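Serine/threonine-protein kinase PknI (PDB 5XLM) is a membrane-anchored kinase that phosphorylates serine and threonine residues, slows mycobacterial growth in the infected host and probably works as a dimer through its extracellular sensor domain. Local coordinates at residues W66-S71 with C77-T82. Sequence-based numbering, arbitrary orientation.
Sequences WAFRTS and CLAAAT
Ala81 CB sits over one face of the Phe68 ring, 3.5 Å from its centroid and 12° off the normal, a CH-pi contact across a non-hydrogen-bonded pair of an antiparallel beta hairpin. Ala79 CB comes to the same ring at its edge, beside CD1. The indole of Trp66 has the carbonyl O of Ala81 at its edge near the ring plane, and its CE3 lies 3.9 Å from Ala81 CB. Tyr40 and Phe100 meet the Phe68 and Trp66 rings, respectively, edge-to-face. Strands 62-72 and 77-83 form this hairpin of the all-beta extracellular sensor domain, flanked by strands 38-51 and 100-105, and the Cys72–Cys77 disulfide ties its turn end. Three hydrogen-bonded pairs, Ala67 with Thr82, Arg69 with Ala80 and Ser71 with Leu78, each close two N-H...O bonds. On the other face of the sheet from Phe68 and Ala81, Thr82 CG2 touches Ala67 CB at 3.8 Å. Thr70 OG1, 3.6 Å from Ala79 CB, is hydrogen-bonded to Leu36 O. The methyl branch of Thr70 is anti to the backbone N, which brings Thr70 CG2 to 3.2 Å from Leu78 O, the carbonyl oxygen that also accepts the N-H of Ser71, N to O 3.0 Å.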
loop_
_atom_site.group_PDB
_atom_site.type_symbol
_atom_site.label_atom_id
_atom_site.label_comp_id
_atom_site.label_asym_id
_atom_site.label_seq_id
_atom_site.Cartn_x
_atom_site.Cartn_y
_atom_site.Cartn_z
ATOM N N TRP A 66 -1.857 7.990 4.115
ATOM C CA TRP A 66 -0.442 7.712 4.287
ATOM C C TRP A 66 0.376 8.890 3.780
ATOM O O TRP A 66 -0.034 9.603 2.860
ATOM C CB TRP A 66 -0.034 6.432 3.543
ATOM C CG TRP A 66 -0.819 5.222 3.954
ATOM C CD1 TRP A 66 -2.078 4.883 3.550
ATOM C CD2 TRP A 66 -0.392 4.188 4.846
ATOM N NE1 TRP A 66 -2.464 3.704 4.140
ATOM C CE2 TRP A 66 -1.445 3.255 4.939
ATOM C CE3 TRP A 66 0.780 3.959 5.574
ATOM C CZ2 TRP A 66 -1.363 2.114 5.734
ATOM C CZ3 TRP A 66 0.860 2.824 6.362
ATOM C CH2 TRP A 66 -0.205 1.915 6.436
ATOM N N ALA A 67 1.538 9.088 4.395
ATOM C CA ALA A 67 2.505 10.086 3.958
ATOM C C ALA A 67 3.646 9.353 3.262
ATOM O O ALA A 67 4.412 8.629 3.906
ATOM C CB ALA A 67 3.006 10.914 5.139
ATOM N N PHE A 68 3.745 9.527 1.949
ATOM C CA PHE A 68 4.730 8.835 1.129
ATOM C C PHE A 68 5.940 9.726 0.875
ATOM O O PHE A 68 5.802 10.933 0.656
ATOM C CB PHE A 68 4.125 8.410 -0.212
ATOM C CG PHE A 68 3.482 7.051 -0.198
ATOM C CD1 PHE A 68 4.143 5.954 -0.726
ATOM C CD2 PHE A 68 2.211 6.874 0.326
ATOM C CE1 PHE A 68 3.553 4.703 -0.726
ATOM C CE2 PHE A 68 1.617 5.623 0.330
ATOM C CZ PHE A 68 2.289 4.538 -0.196
ATOM N N ARG A 69 7.125 9.120 0.902
ATOM C CA ARG A 69 8.342 9.765 0.434
ATOM C C ARG A 69 9.152 8.738 -0.348
ATOM O O ARG A 69 9.158 7.550 -0.010
ATOM C CB ARG A 69 9.159 10.353 1.598
ATOM C CG ARG A 69 10.139 9.390 2.231
ATOM C CD ARG A 69 10.637 9.869 3.585
ATOM N NE ARG A 69 11.660 10.908 3.502
ATOM C CZ ARG A 69 11.588 12.079 4.126
ATOM N NH1 ARG A 69 10.541 12.365 4.889
ATOM N NH2 ARG A 69 12.568 12.962 3.995
ATOM N N THR A 70 9.814 9.194 -1.407
ATOM C CA THR A 70 10.520 8.312 -2.326
ATOM C C THR A 70 11.962 8.770 -2.481
ATOM O O THR A 70 12.236 9.970 -2.569
ATOM C CB THR A 70 9.826 8.276 -3.698
ATOM O OG1 THR A 70 8.507 7.732 -3.555
ATOM C CG2 THR A 70 10.611 7.423 -4.685
ATOM N N SER A 71 12.883 7.807 -2.497
ATOM C CA SER A 71 14.289 8.066 -2.773
ATOM C C SER A 71 14.788 7.033 -3.773
ATOM O O SER A 71 14.569 5.830 -3.593
ATOM C CB SER A 71 15.128 8.024 -1.489
ATOM O OG SER A 71 15.133 6.727 -0.922
ATOM N N CYS A 77 14.185 2.494 -7.104
ATOM C CA CYS A 77 13.383 3.507 -6.430
ATOM C C CYS A 77 12.615 2.852 -5.290
ATOM O O CYS A 77 11.913 1.857 -5.499
ATOM C CB CYS A 77 12.409 4.188 -7.396
ATOM S SG CYS A 77 13.143 5.381 -8.540
ATOM N N LEU A 78 12.756 3.407 -4.090
ATOM C CA LEU A 78 12.066 2.917 -2.908
ATOM C C LEU A 78 11.132 3.990 -2.374
ATOM O O LEU A 78 11.408 5.188 -2.484
ATOM C CB LEU A 78 13.052 2.509 -1.812
ATOM C CG LEU A 78 14.057 1.412 -2.149
ATOM C CD1 LEU A 78 14.994 1.194 -0.975
ATOM C CD2 LEU A 78 13.340 0.125 -2.510
ATOM N N ALA A 79 10.027 3.549 -1.781
ATOM C CA ALA A 79 9.045 4.446 -1.195
ATOM C C ALA A 79 8.711 3.959 0.204
ATOM O O ALA A 79 8.471 2.765 0.409
ATOM C CB ALA A 79 7.777 4.517 -2.052
ATOM N N ALA A 80 8.711 4.879 1.160
ATOM C CA ALA A 80 8.319 4.598 2.530
ATOM C C ALA A 80 7.035 5.347 2.841
ATOM O O ALA A 80 6.863 6.499 2.432
ATOM C CB ALA A 80 9.418 5.004 3.511
ATOM N N ALA A 81 6.130 4.691 3.557
ATOM C CA ALA A 81 4.832 5.271 3.870
ATOM C C ALA A 81 4.543 5.110 5.354
ATOM O O ALA A 81 4.578 3.991 5.879
ATOM C CB ALA A 81 3.721 4.618 3.041
ATOM N N THR A 82 4.260 6.225 6.025
ATOM C CA THR A 82 3.851 6.209 7.420
ATOM C C THR A 82 2.371 6.553 7.503
ATOM O O THR A 82 1.891 7.438 6.789
ATOM C CB THR A 82 4.692 7.167 8.270
ATOM O OG1 THR A 82 4.208 7.152 9.625
ATOM C CG2 THR A 82 4.638 8.588 7.720
#